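Local coordinates for bacillaene synthase dehydratase PksH (Bacillus subtilis, PDB 3HP0), which catalyses the dehydration of the (S)-3-hydroxy-3-methylglutaryl group tethered to PksL to a 3-methylglutaconyl moiety during synthesis of the antibiotic bacillaene, at residues Y19-R24 / V55-P60; F118-D123 / P149-R154; R153-Q158 / S176-I181. All blocks are in the same frame, centred on the assembly; numbering follows the deposited sequence.

How the interactions relate
From the N terminus, strand 17-22 runs on through helix 34-48 and returns as strand 53-57, and interaction 1 closes this beta-alpha-beta unit of the main sheet. Helix 115-121 follows, its C-terminal end met by helix 148-155 in interaction 2, which closes the loop carrying strands 124-127 and 132-134. Interaction 3 begins on the stretch where interaction 2 ends, sharing Arg153 and Arg154, and closes a shorter excursion through helices 157-166 and 172-178. Interaction 1 closes before the other two open; nothing nests or crosses. Phe118 and Thr122 of interaction 2 pack on Leu56 of interaction 1, and Leu151 on Leu180 of interaction 3, linking sheet, helices 115-121 and 148-155, and the 176-181 turn.

Interaction 1: Y19-R24 / V55-P60; sequences YITFHR and VLEGLP
Tyr19 turns its ring CG beside the backbone N and anti to the carbonyl carbon (chi1 -65°), while Val55 puts CG1 anti to its own N; the two side chains then lie alongside each other, pointing the same way, and Tyr19 CD1 rests 3.7 Å from Val55 CB. Two residues on, Glu57 holds CG in the crowded position between N and carbonyl carbon (chi1 59°) and is extended beyond it. Its chain crosses Thr21 obliquely, leaving Glu57 OE1 3.3 Å from Thr21 OG1. Tyr19, Thr21, Val55 and Glu57 share one face of the sheet, where Arg12 of strand 9-14 makes a cation-pi contact with the Tyr19 ring. Ile20 and Leu56 occupy the opposite face, and Ile20 packs on Val42 of helix 34-48.

The two strands are parallel neighbours in the beta-alpha-beta unit 17-22, 34-48, 53-57, within the main sheet of the crotonase fold. Ile20 sits between the flanking residues Val55 and Glu57: its N reaches Val55 O at 2.8 Å, almost perfectly straight, and its O receives Glu57 N at 2.9 Å along a more bent path. Phe22 N closes the pairing on Glu57 O at 3.0 Å, from above the carbonyl plane. The Phe22 ring lies near Leu56 CB and meets Phe118 of helix 115-121. Beyond Glu57 the chain turns away at Gly58, whose positive phi suits glycine; Thr21 CG2 comes within 3.3 Å of Gly58 CA, leaving no room for a beta carbon there.

Interaction 2: F118-D123 / P149-R154; sequences FVSATD and PFLIRR
Arg154 reaches from helix 148-155 to the C-terminal end of helix 115-121 and grips two backbone carbonyls with one edge of its guanidinium. Its NE donates to Ser120 O at 2.9 Å, along a bent path, and its NH2 donates to Thr122 O at 3.0 Å, nearly straight at 174°. Both oxygens lie almost in the guanidinium plane, yet both donors stand above the planes of the carbonyls they approach. Chi1, at -96°, lies off the staggered positions, the arm is extended from CG to NE, and chi4 of -87° turns the guanidinium across it; CD comes to lie alongside Ser120, 3.3 Å from its O. A water bridges the two helices as well. It donates to Ser120 O at 2.7 Å and to Phe150 O, and accepts from Arg153 NH1, so Ser120 O is held by both a side chain and a water.

Beside this polar grip the small side chains of Ser120 and Ala121 let Phe150 and Leu151 come close. Ser120 CB sits 3.8 Å from Phe150 CB, while Ser120 OG, bonded to Leu116 O in its own helix, lies beside Leu151 CD1. Ala121 CB meets Phe150 CD1 at 3.8 Å, and the Phe150 side chain also meets the ring of Tyr90 and touches Gln97, both of helix 87-98, and Val221 of helix 220-235.

Thr122 is the first residue to leave the helical conformation, and its hydroxyl is hydrogen-bonded to Ser105. Arg154 NH1 forms a salt bridge with Asp182. In this crotonase-family enzyme the Leu151 side chain lies about 9 Å from that of the active-site residue Glu137. The positive guanidinium set against carbonyls at the C-terminal end of helix 115-121 probably complements the partial negative charge there.

Interaction 3: R153-Q158 / S176-I181; sequences RRIGRQ and SEWGLI
Within the helical part of this crotonase-fold chain, the end of helix 148-155 packs against the turn that follows helix 172-178. Each helix is followed by a glycine of positive phi, Gly156 and Gly179; Gly156 also takes the N-cap position of helix 157-166.

Ile155 carries the apolar side of the contact. Its CG1 takes the crowded position between N and carbonyl carbon (chi1 64°), which places CG2 beside the backbone N, and it is this methyl that enters the turn. CG2 lies 3.5 Å from both Trp178 O and Leu180 N, and touches the CB atoms of Trp178 and Leu180, each at 3.9 Å. Trp178 holds CG beside its own N (chi1 -62°); its indole makes a cation-pi contact with Lys159. Leu180 instead sets CG anti to the backbone N (chi1 174°), and its side chain packs on Leu151 and on Phe133 of strand 132-134.

Gly179 leaves space for the Arg154 backbone: a beta carbon would fall tightly against Arg154 O. The remaining guanidinium nitrogen, NH1, donates to Gly179 O at 3.1 Å, in the carbonyl plane. Leu180 O is slightly nearer, 3.0 Å from Arg154 NH1, but at too poor an angle for a hydrogen bond. A water joins the two helix ends, donating to Ile155 O at 2.6 Å and to Trp178 O at 3.1 Å.

Interaction 1: Y19-R24 / V55-P60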
ATOM      1  N   TYR A  19       2.769  -6.825 -14.613  1.00 35.78           N
ATOM      2  CA  TYR A  19       1.666  -7.064 -13.695  1.00 35.23           C
ATOM      3  C   TYR A  19       2.121  -7.871 -12.493  1.00 35.78           C
ATOM      4  O   TYR A  19       2.626  -8.989 -12.624  1.00 33.98           O
ATOM      5  CB  TYR A  19       0.525  -7.812 -14.397  1.00 36.16           C
ATOM      6  CG  TYR A  19      -0.148  -7.034 -15.512  1.00 35.10           C
ATOM      7  CD1 TYR A  19      -1.281  -6.257 -15.272  1.00 34.78           C
ATOM      8  CD2 TYR A  19       0.366  -7.064 -16.800  1.00 34.22           C
ATOM      9  CE1 TYR A  19      -1.880  -5.526 -16.297  1.00 35.24           C
ATOM     10  CE2 TYR A  19      -0.218  -6.347 -17.828  1.00 33.93           C
ATOM     11  CZ  TYR A  19      -1.335  -5.578 -17.580  1.00 36.45           C
ATOM     12  OH  TYR A  19      -1.891  -4.865 -18.624  1.00 36.35           O
ATOM     13  N   ILE A  20       1.953  -7.277 -11.320  1.00 36.83           N
ATOM     14  CA  ILE A  20       2.299  -7.923 -10.070  1.00 38.96           C
ATOM     15  C   ILE A  20       0.960  -8.217  -9.425  1.00 40.98           C
ATOM     16  O   ILE A  20       0.203  -7.293  -9.131  1.00 40.50           O
ATOM     17  CB  ILE A  20       3.089  -6.994  -9.142  1.00 36.50           C
ATOM     18  CG1 ILE A  20       4.488  -6.756  -9.701  1.00 34.73           C
ATOM     19  CG2 ILE A  20       3.149  -7.603  -7.753  1.00 38.67           C
ATOM     20  CD1 ILE A  20       5.297  -5.764  -8.894  1.00 35.13           C
ATOM     21  N   THR A  21       0.666  -9.499  -9.231  1.00 43.42           N
ATOM     22  CA  THR A  21      -0.589  -9.914  -8.629  1.00 46.68           C
ATOM     23  C   THR A  21      -0.314 -10.605  -7.316  1.00 49.28           C
ATOM     24  O   THR A  21       0.397 -11.608  -7.265  1.00 49.43           O
ATOM     25  CB  THR A  21      -1.360 -10.876  -9.546  1.00 46.04           C
ATOM     26  OG1 THR A  21      -1.684 -10.225 -10.780  1.00 47.37           O
ATOM     27  CG2 THR A  21      -2.643 -11.319  -8.887  1.00 46.13           C
ATOM     28  N   PHE A  22      -0.875 -10.055  -6.250  1.00 53.43           N
ATOM     29  CA  PHE A  22      -0.674 -10.616  -4.923  1.00 57.58           C
ATOM     30  C   PHE A  22      -1.509 -11.882  -4.766  1.00 60.93           C
ATOM     31  O   PHE A  22      -2.738 -11.846  -4.775  1.00 61.99           O
ATOM     32  CB  PHE A  22      -1.062  -9.592  -3.865  1.00 58.64           C
ATOM     33  CG  PHE A  22      -0.293  -8.310  -3.971  1.00 59.80           C
ATOM     34  CD1 PHE A  22       1.099  -8.315  -3.883  1.00 60.07           C
ATOM     35  CD2 PHE A  22      -0.946  -7.096  -4.151  1.00 60.53           C
ATOM     36  CE1 PHE A  22       1.820  -7.137  -3.973  1.00 59.36           C
ATOM     37  CE2 PHE A  22      -0.232  -5.908  -4.242  1.00 61.47           C
ATOM     38  CZ  PHE A  22       1.159  -5.928  -4.149  1.00 61.16           C
ATOM     39  N   HIS A  23      -0.809 -12.998  -4.617  1.00 63.43           N
ATOM     40  CA  HIS A  23      -1.424 -14.304  -4.469  1.00 65.90           C
ATOM     41  C   HIS A  23      -1.230 -14.803  -3.036  1.00 68.30           C
ATOM     42  O   HIS A  23      -0.363 -15.629  -2.768  1.00 69.52           O
ATOM     43  CB  HIS A  23      -0.802 -15.272  -5.468  1.00 65.18           C
ATOM     44  N   ARG A  24      -2.041 -14.290  -2.119  1.00 69.15           N
ATOM     45  CA  ARG A  24      -1.927 -14.661  -0.719  1.00 71.45           C
ATOM     46  C   ARG A  24      -3.339 -14.818  -0.156  1.00 73.56           C
ATOM     47  O   ARG A  24      -3.773 -14.031   0.675  1.00 74.82           O
ATOM     48  CB  ARG A  24      -1.178 -13.573   0.035  1.00 71.69           C
ATOM     49  N   VAL A  55       1.771  -2.569 -12.882  1.00 24.54           N
ATOM     50  CA  VAL A  55       0.413  -2.636 -12.352  1.00 27.24           C
ATOM     51  C   VAL A  55       0.349  -3.594 -11.165  1.00 29.03           C
ATOM     52  O   VAL A  55       0.935  -4.675 -11.192  1.00 28.28           O
ATOM     53  CB  VAL A  55      -0.592  -3.111 -13.431  1.00 26.44           C
ATOM     54  CG1 VAL A  55      -1.976  -3.241 -12.827  1.00 24.23           C
ATOM     55  CG2 VAL A  55      -0.610  -2.125 -14.599  1.00 25.10           C
ATOM     56  N   LEU A  56      -0.358  -3.179 -10.124  1.00 30.85           N
ATOM     57  CA  LEU A  56      -0.513  -3.990  -8.925  1.00 36.54           C
ATOM     58  C   LEU A  56      -1.961  -4.455  -8.859  1.00 38.08           C
ATOM     59  O   LEU A  56      -2.871  -3.671  -9.101  1.00 37.47           O
ATOM     60  CB  LEU A  56      -0.174  -3.167  -7.675  1.00 37.98           C
ATOM     61  CG  LEU A  56       1.294  -2.829  -7.358  1.00 39.81           C
ATOM     62  CD1 LEU A  56       1.962  -2.148  -8.544  1.00 39.94           C
ATOM     63  CD2 LEU A  56       1.346  -1.934  -6.123  1.00 37.75           C
ATOM     64  N   GLU A  57      -2.192  -5.718  -8.525  1.00 44.00           N
ATOM     65  CA  GLU A  57      -3.566  -6.208  -8.475  1.00 50.70           C
ATOM     66  C   GLU A  57      -3.726  -7.575  -7.821  1.00 56.04           C
ATOM     67  O   GLU A  57      -2.881  -8.008  -7.031  1.00 55.54           O
ATOM     68  CB  GLU A  57      -4.118  -6.281  -9.884  1.00 50.25           C
ATOM     69  CG  GLU A  57      -3.297  -7.192 -10.767  1.00 51.26           C
ATOM     70  CD  GLU A  57      -3.891  -7.357 -12.137  1.00 52.78           C
ATOM     71  OE1 GLU A  57      -3.632  -8.406 -12.762  1.00 53.14           O
ATOM     72  OE2 GLU A  57      -4.609  -6.439 -12.598  1.00 52.72           O
ATOM     73  N   GLY A  58      -4.824  -8.240  -8.180  1.00 62.36           N
ATOM     74  CA  GLY A  58      -5.141  -9.565  -7.672  1.00 67.84           C
ATOM     75  C   GLY A  58      -6.100  -9.514  -6.497  1.00 71.52           C
ATOM     76  O   GLY A  58      -5.965 -10.280  -5.536  1.00 73.79           O
ATOM     77  N   LEU A  59      -7.090  -8.630  -6.579  1.00 73.80           N
ATOM     78  CA  LEU A  59      -8.043  -8.450  -5.489  1.00 75.19           C
ATOM     79  C   LEU A  59      -9.506  -8.577  -5.866  1.00 76.26           C
ATOM     80  O   LEU A  59     -10.220  -7.573  -5.933  1.00 77.20           O
ATOM     81  CB  LEU A  59      -7.810  -7.088  -4.847  1.00 76.66           C
ATOM     82  N   PRO A  60      -9.960  -9.803  -6.098  1.00 75.99           N
ATOM     83  CA  PRO A  60     -11.355 -10.015  -6.452  1.00 75.06           C
ATOM     84  C   PRO A  60     -12.232  -9.350  -5.395  1.00 75.63           C
ATOM     85  O   PRO A  60     -13.276  -8.781  -5.711  1.00 76.05           O
ATOM     86  CB  PRO A  60     -11.656 -11.506  -6.525  1.00 75.38           C
TER

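Interaction 2: F118-D123 / P149-R154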
ATOM      1  N   PHE A 118       0.079   0.746  -0.317  1.00 21.81           N
ATOM      2  CA  PHE A 118       0.245   0.458  -1.739  1.00 22.17           C
ATOM      3  C   PHE A 118      -0.535   1.402  -2.662  1.00 21.74           C
ATOM      4  O   PHE A 118       0.042   2.010  -3.555  1.00 22.23           O
ATOM      5  CB  PHE A 118      -0.166  -0.996  -2.029  1.00 20.31           C
ATOM      6  CG  PHE A 118       0.857  -2.009  -1.609  1.00 21.60           C
ATOM      7  CD1 PHE A 118       1.983  -2.239  -2.392  1.00 20.68           C
ATOM      8  CD2 PHE A 118       0.712  -2.721  -0.414  1.00 23.82           C
ATOM      9  CE1 PHE A 118       2.959  -3.163  -1.997  1.00 19.63           C
ATOM     10  CE2 PHE A 118       1.690  -3.653  -0.007  1.00 23.41           C
ATOM     11  CZ  PHE A 118       2.815  -3.867  -0.806  1.00 20.32           C
ATOM     12  N   VAL A 119      -1.840   1.525  -2.445  1.00 20.81           N
ATOM     13  CA  VAL A 119      -2.670   2.380  -3.287  1.00 22.14           C
ATOM     14  C   VAL A 119      -2.256   3.851  -3.261  1.00 23.19           C
ATOM     15  O   VAL A 119      -2.272   4.530  -4.292  1.00 24.28           O
ATOM     16  CB  VAL A 119      -4.161   2.267  -2.889  1.00 21.78           C
ATOM     17  CG1 VAL A 119      -4.985   3.253  -3.680  1.00 21.32           C
ATOM     18  CG2 VAL A 119      -4.666   0.835  -3.135  1.00 22.08           C
ATOM     19  N   SER A 120      -1.883   4.333  -2.082  1.00 21.28           N
ATOM     20  CA  SER A 120      -1.478   5.716  -1.908  1.00 21.73           C
ATOM     21  C   SER A 120      -0.153   6.002  -2.589  1.00 21.80           C
ATOM     22  O   SER A 120       0.028   7.071  -3.174  1.00 20.73           O
ATOM     23  CB  SER A 120      -1.329   6.046  -0.421  1.00 23.26           C
ATOM     24  OG  SER A 120      -2.508   5.749   0.304  1.00 28.31           O
ATOM     25  N   ALA A 121       0.768   5.042  -2.492  1.00 19.61           N
ATOM     26  CA  ALA A 121       2.104   5.176  -3.053  1.00 19.30           C
ATOM     27  C   ALA A 121       2.191   5.124  -4.573  1.00 19.49           C
ATOM     28  O   ALA A 121       3.039   5.807  -5.165  1.00 19.65           O
ATOM     29  CB  ALA A 121       3.010   4.109  -2.458  1.00 21.14           C
ATOM     30  N   THR A 122       1.334   4.320  -5.209  1.00 14.99           N
ATOM     31  CA  THR A 122       1.374   4.204  -6.652  1.00 14.72           C
ATOM     32  C   THR A 122       1.132   5.563  -7.283  1.00 15.20           C
ATOM     33  O   THR A 122       0.452   6.411  -6.704  1.00 16.25           O
ATOM     34  CB  THR A 122       0.340   3.154  -7.182  1.00 17.57           C
ATOM     35  OG1 THR A 122      -1.006   3.538  -6.849  1.00 14.60           O
ATOM     36  CG2 THR A 122       0.644   1.777  -6.574  1.00 15.50           C
ATOM     37  N   ASP A 123       1.725   5.780  -8.453  1.00 16.12           N
ATOM     38  CA  ASP A 123       1.575   7.042  -9.176  1.00 18.58           C
ATOM     39  C   ASP A 123       0.119   7.274  -9.565  1.00 20.47           C
ATOM     40  O   ASP A 123      -0.333   8.416  -9.635  1.00 18.89           O
ATOM     41  CB  ASP A 123       2.398   7.027 -10.462  1.00 19.86           C
ATOM     42  CG  ASP A 123       3.889   6.993 -10.208  1.00 23.18           C
ATOM     43  OD1 ASP A 123       4.404   7.927  -9.551  1.00 27.36           O
ATOM     44  OD2 ASP A 123       4.544   6.040 -10.677  1.00 24.13           O
ATOM     45  N   PRO A 149       2.124   9.007   5.710  1.00 23.38           N
ATOM     46  CA  PRO A 149       2.824  10.001   4.879  1.00 20.61           C
ATOM     47  C   PRO A 149       2.413   9.915   3.404  1.00 19.28           C
ATOM     48  O   PRO A 149       2.271  10.933   2.719  1.00 16.91           O
ATOM     49  CB  PRO A 149       4.301   9.679   5.107  1.00 20.58           C
ATOM     50  CG  PRO A 149       4.302   9.081   6.500  1.00 24.00           C
ATOM     51  CD  PRO A 149       3.082   8.179   6.463  1.00 21.74           C
ATOM     52  N   PHE A 150       2.223   8.693   2.926  1.00 19.83           N
ATOM     53  CA  PHE A 150       1.796   8.462   1.544  1.00 20.60           C
ATOM     54  C   PHE A 150       0.325   8.895   1.373  1.00 19.57           C
ATOM     55  O   PHE A 150      -0.029   9.555   0.393  1.00 18.43           O
ATOM     56  CB  PHE A 150       1.960   6.977   1.196  1.00 20.86           C
ATOM     57  CG  PHE A 150       3.392   6.500   1.212  1.00 21.47           C
ATOM     58  CD1 PHE A 150       4.222   6.701   0.106  1.00 19.88           C
ATOM     59  CD2 PHE A 150       3.926   5.891   2.351  1.00 20.95           C
ATOM     60  CE1 PHE A 150       5.550   6.306   0.132  1.00 18.43           C
ATOM     61  CE2 PHE A 150       5.266   5.488   2.387  1.00 20.05           C
ATOM     62  CZ  PHE A 150       6.076   5.696   1.276  1.00 18.45           C
ATOM     63  N   LEU A 151      -0.516   8.534   2.343  1.00 18.36           N
ATOM     64  CA  LEU A 151      -1.927   8.892   2.298  1.00 17.09           C
ATOM     65  C   LEU A 151      -2.064  10.408   2.313  1.00 18.15           C
ATOM     66  O   LEU A 151      -2.778  10.997   1.487  1.00 18.74           O
ATOM     67  CB  LEU A 151      -2.693   8.289   3.494  1.00 17.60           C
ATOM     68  CG  LEU A 151      -4.215   8.567   3.484  1.00 19.52           C
ATOM     69  CD1 LEU A 151      -4.834   8.032   2.187  1.00 18.67           C
ATOM     70  CD2 LEU A 151      -4.899   7.916   4.682  1.00 18.49           C
ATOM     71  N   ILE A 152      -1.362  11.032   3.250  1.00 17.37           N
ATOM     72  CA  ILE A 152      -1.390  12.476   3.402  1.00 18.06           C
ATOM     73  C   ILE A 152      -0.949  13.197   2.139  1.00 19.25           C
ATOM     74  O   ILE A 152      -1.523  14.221   1.772  1.00 18.76           O
ATOM     75  CB  ILE A 152      -0.504  12.910   4.597  1.00 20.64           C
ATOM     76  CG1 ILE A 152      -1.197  12.482   5.896  1.00 18.96           C
ATOM     77  CG2 ILE A 152      -0.200  14.428   4.525  1.00 13.55           C
ATOM     78  CD1 ILE A 152      -0.448  12.860   7.154  1.00 21.37           C
ATOM     79  N   ARG A 153       0.069  12.671   1.466  1.00 21.11           N
ATOM     80  CA  ARG A 153       0.521  13.315   0.240  1.00 23.98           C
ATOM     81  C   ARG A 153      -0.624  13.347  -0.792  1.00 23.57           C
ATOM     82  O   ARG A 153      -0.713  14.264  -1.604  1.00 24.44           O
ATOM     83  CB  ARG A 153       1.736  12.589  -0.359  1.00 24.92           C
ATOM     84  CG  ARG A 153       2.088  13.122  -1.758  1.00 27.57           C
ATOM     85  CD  ARG A 153       3.037  12.228  -2.559  1.00 28.77           C
ATOM     86  NE  ARG A 153       2.943  12.554  -3.985  1.00 32.00           N
ATOM     87  CZ  ARG A 153       1.927  12.196  -4.776  1.00 30.66           C
ATOM     88  NH1 ARG A 153       0.915  11.480  -4.288  1.00 29.50           N
ATOM     89  NH2 ARG A 153       1.901  12.584  -6.045  1.00 27.09           N
ATOM     90  N   ARG A 154      -1.498  12.348  -0.746  1.00 23.40           N
ATOM     91  CA  ARG A 154      -2.615  12.277  -1.686  1.00 24.40           C
ATOM     92  C   ARG A 154      -3.869  13.059  -1.315  1.00 22.86           C
ATOM     93  O   ARG A 154      -4.448  13.734  -2.162  1.00 23.50           O
ATOM     94  CB  ARG A 154      -3.030  10.815  -1.921  1.00 24.21           C
ATOM     95  CG  ARG A 154      -2.421  10.178  -3.147  1.00 22.42           C
ATOM     96  CD  ARG A 154      -2.835   8.725  -3.278  1.00 20.23           C
ATOM     97  NE  ARG A 154      -2.301   8.143  -4.499  1.00 21.53           N
ATOM     98  CZ  ARG A 154      -2.902   8.195  -5.686  1.00 25.04           C
ATOM     99  NH1 ARG A 154      -4.082   8.795  -5.815  1.00 24.97           N
ATOM    100  NH2 ARG A 154      -2.297   7.683  -6.758  1.00 23.38           N
TER
HETATM  101  O   HOH W   1       1.214   9.368  -2.258  1.00 22.12           O

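Interaction 3: R153-Q158 / S176-I181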
ATOM      1  N   ARG A 153       0.069  12.671   1.466  1.00 21.11           N
ATOM      2  CA  ARG A 153       0.521  13.315   0.240  1.00 23.98           C
ATOM      3  C   ARG A 153      -0.624  13.347  -0.792  1.00 23.57           C
ATOM      4  O   ARG A 153      -0.713  14.264  -1.604  1.00 24.44           O
ATOM      5  CB  ARG A 153       1.736  12.589  -0.359  1.00 24.92           C
ATOM      6  CG  ARG A 153       2.088  13.122  -1.758  1.00 27.57           C
ATOM      7  CD  ARG A 153       3.037  12.228  -2.559  1.00 28.77           C
ATOM      8  NE  ARG A 153       2.943  12.554  -3.985  1.00 32.00           N
ATOM      9  CZ  ARG A 153       1.927  12.196  -4.776  1.00 30.66           C
ATOM     10  NH1 ARG A 153       0.915  11.480  -4.288  1.00 29.50           N
ATOM     11  NH2 ARG A 153       1.901  12.584  -6.045  1.00 27.09           N
ATOM     12  N   ARG A 154      -1.498  12.348  -0.746  1.00 23.40           N
ATOM     13  CA  ARG A 154      -2.615  12.277  -1.686  1.00 24.40           C
ATOM     14  C   ARG A 154      -3.869  13.059  -1.315  1.00 22.86           C
ATOM     15  O   ARG A 154      -4.448  13.734  -2.162  1.00 23.50           O
ATOM     16  CB  ARG A 154      -3.030  10.815  -1.921  1.00 24.21           C
ATOM     17  CG  ARG A 154      -2.421  10.178  -3.147  1.00 22.42           C
ATOM     18  CD  ARG A 154      -2.835   8.725  -3.278  1.00 20.23           C
ATOM     19  NE  ARG A 154      -2.301   8.143  -4.499  1.00 21.53           N
ATOM     20  CZ  ARG A 154      -2.902   8.195  -5.686  1.00 25.04           C
ATOM     21  NH1 ARG A 154      -4.082   8.795  -5.815  1.00 24.97           N
ATOM     22  NH2 ARG A 154      -2.297   7.683  -6.758  1.00 23.38           N
ATOM     23  N   ILE A 155      -4.291  12.983  -0.054  1.00 21.61           N
ATOM     24  CA  ILE A 155      -5.538  13.642   0.339  1.00 19.84           C
ATOM     25  C   ILE A 155      -5.446  14.801   1.302  1.00 21.09           C
ATOM     26  O   ILE A 155      -6.446  15.436   1.596  1.00 21.62           O
ATOM     27  CB  ILE A 155      -6.514  12.624   0.938  1.00 18.98           C
ATOM     28  CG1 ILE A 155      -5.940  12.048   2.230  1.00 16.08           C
ATOM     29  CG2 ILE A 155      -6.753  11.487  -0.050  1.00 20.83           C
ATOM     30  CD1 ILE A 155      -6.907  11.131   2.946  1.00 16.90           C
ATOM     31  N   GLY A 156      -4.251  15.078   1.801  1.00 22.44           N
ATOM     32  CA  GLY A 156      -4.096  16.175   2.725  1.00 21.84           C
ATOM     33  C   GLY A 156      -4.124  15.681   4.155  1.00 23.12           C
ATOM     34  O   GLY A 156      -4.545  14.558   4.436  1.00 22.94           O
ATOM     35  N   ARG A 157      -3.666  16.537   5.056  1.00 23.69           N
ATOM     36  CA  ARG A 157      -3.614  16.230   6.469  1.00 26.73           C
ATOM     37  C   ARG A 157      -4.994  16.065   7.109  1.00 24.80           C
ATOM     38  O   ARG A 157      -5.230  15.103   7.829  1.00 22.40           O
ATOM     39  CB  ARG A 157      -2.845  17.332   7.201  1.00 30.50           C
ATOM     40  CG  ARG A 157      -1.538  16.873   7.794  1.00 35.53           C
ATOM     41  CD  ARG A 157      -0.313  17.405   7.056  1.00 39.04           C
ATOM     42  NE  ARG A 157       0.884  16.716   7.545  1.00 44.06           N
ATOM     43  CZ  ARG A 157       2.080  16.756   6.973  1.00 43.88           C
ATOM     44  NH1 ARG A 157       2.284  17.461   5.872  1.00 44.46           N
ATOM     45  NH2 ARG A 157       3.070  16.052   7.495  1.00 47.54           N
ATOM     46  N   GLN A 158      -5.909  16.988   6.836  1.00 22.01           N
ATOM     47  CA  GLN A 158      -7.226  16.903   7.453  1.00 23.53           C
ATOM     48  C   GLN A 158      -8.020  15.654   7.073  1.00 23.92           C
ATOM     49  O   GLN A 158      -8.624  15.007   7.929  1.00 22.29           O
ATOM     50  CB  GLN A 158      -8.030  18.173   7.150  1.00 22.90           C
ATOM     51  CG  GLN A 158      -9.339  18.292   7.917  1.00 25.23           C
ATOM     52  CD  GLN A 158      -9.210  17.885   9.384  1.00 25.06           C
ATOM     53  OE1 GLN A 158      -8.221  18.193  10.040  1.00 29.37           O
ATOM     54  NE2 GLN A 158     -10.224  17.200   9.900  1.00 21.52           N
ATOM     55  N   SER A 176     -12.508   9.226  -4.347  1.00 29.05           N
ATOM     56  CA  SER A 176     -12.350   9.960  -5.600  1.00 29.94           C
ATOM     57  C   SER A 176     -12.333  11.455  -5.355  1.00 29.79           C
ATOM     58  O   SER A 176     -11.448  12.161  -5.837  1.00 29.55           O
ATOM     59  CB  SER A 176     -13.482   9.617  -6.580  1.00 32.49           C
ATOM     60  OG  SER A 176     -13.358  10.353  -7.793  1.00 30.79           O
ATOM     61  N   GLU A 177     -13.314  11.937  -4.600  1.00 30.79           N
ATOM     62  CA  GLU A 177     -13.406  13.360  -4.302  1.00 31.68           C
ATOM     63  C   GLU A 177     -12.173  13.844  -3.545  1.00 30.78           C
ATOM     64  O   GLU A 177     -11.672  14.941  -3.804  1.00 31.44           O
ATOM     65  CB  GLU A 177     -14.668  13.651  -3.483  1.00 34.66           C
ATOM     66  CG  GLU A 177     -15.964  13.221  -4.164  1.00 41.62           C
ATOM     67  CD  GLU A 177     -17.201  13.442  -3.295  1.00 46.02           C
ATOM     68  OE1 GLU A 177     -18.224  12.752  -3.524  1.00 47.62           O
ATOM     69  OE2 GLU A 177     -17.155  14.311  -2.393  1.00 48.93           O
ATOM     70  N   TRP A 178     -11.676  13.019  -2.628  1.00 28.30           N
ATOM     71  CA  TRP A 178     -10.508  13.375  -1.826  1.00 27.76           C
ATOM     72  C   TRP A 178      -9.162  13.275  -2.543  1.00 27.20           C
ATOM     73  O   TRP A 178      -8.188  13.906  -2.136  1.00 28.36           O
ATOM     74  CB  TRP A 178     -10.455  12.513  -0.568  1.00 27.44           C
ATOM     75  CG  TRP A 178     -11.627  12.688   0.348  1.00 28.21           C
ATOM     76  CD1 TRP A 178     -12.689  13.533   0.183  1.00 29.49           C
ATOM     77  CD2 TRP A 178     -11.851  12.001   1.586  1.00 28.80           C
ATOM     78  NE1 TRP A 178     -13.555  13.417   1.243  1.00 29.95           N
ATOM     79  CE2 TRP A 178     -13.062  12.489   2.121  1.00 29.56           C
ATOM     80  CE3 TRP A 178     -11.137  11.029   2.301  1.00 27.62           C
ATOM     81  CZ2 TRP A 178     -13.582  12.029   3.334  1.00 31.02           C
ATOM     82  CZ3 TRP A 178     -11.652  10.575   3.504  1.00 30.10           C
ATOM     83  CH2 TRP A 178     -12.860  11.080   4.013  1.00 30.42           C
ATOM     84  N   GLY A 179      -9.099  12.481  -3.602  1.00 26.05           N
ATOM     85  CA  GLY A 179      -7.848  12.334  -4.314  1.00 22.48           C
ATOM     86  C   GLY A 179      -7.153  11.032  -3.977  1.00 21.05           C
ATOM     87  O   GLY A 179      -6.065  10.775  -4.488  1.00 18.95           O
ATOM     88  N   LEU A 180      -7.768  10.217  -3.113  1.00 19.43           N
ATOM     89  CA  LEU A 180      -7.191   8.926  -2.740  1.00 19.50           C
ATOM     90  C   LEU A 180      -7.031   8.059  -3.986  1.00 22.58           C
ATOM     91  O   LEU A 180      -6.060   7.323  -4.123  1.00 25.25           O
ATOM     92  CB  LEU A 180      -8.072   8.201  -1.724  1.00 19.88           C
ATOM     93  CG  LEU A 180      -7.618   6.765  -1.396  1.00 21.15           C
ATOM     94  CD1 LEU A 180      -6.107   6.727  -1.160  1.00 18.22           C
ATOM     95  CD2 LEU A 180      -8.357   6.245  -0.165  1.00 19.50           C
ATOM     96  N   ILE A 181      -7.993   8.137  -4.894  1.00 24.05           N
ATOM     97  CA  ILE A 181      -7.906   7.380  -6.119  1.00 27.53           C
ATOM     98  C   ILE A 181      -8.201   8.311  -7.294  1.00 28.71           C
ATOM     99  O   ILE A 181      -9.031   9.223  -7.190  1.00 29.08           O
ATOM    100  CB  ILE A 181      -8.901   6.154  -6.141  1.00 29.27           C
ATOM    101  CG1 ILE A 181     -10.297   6.608  -5.758  1.00 30.38           C
ATOM    102  CG2 ILE A 181      -8.426   5.039  -5.210  1.00 30.37           C
ATOM    103  CD1 ILE A 181     -11.091   7.076  -6.942  1.00 37.79           C
TER
HETATM  104  O   HOH W   2      -8.042  16.305  -0.198  1.00 40.22           O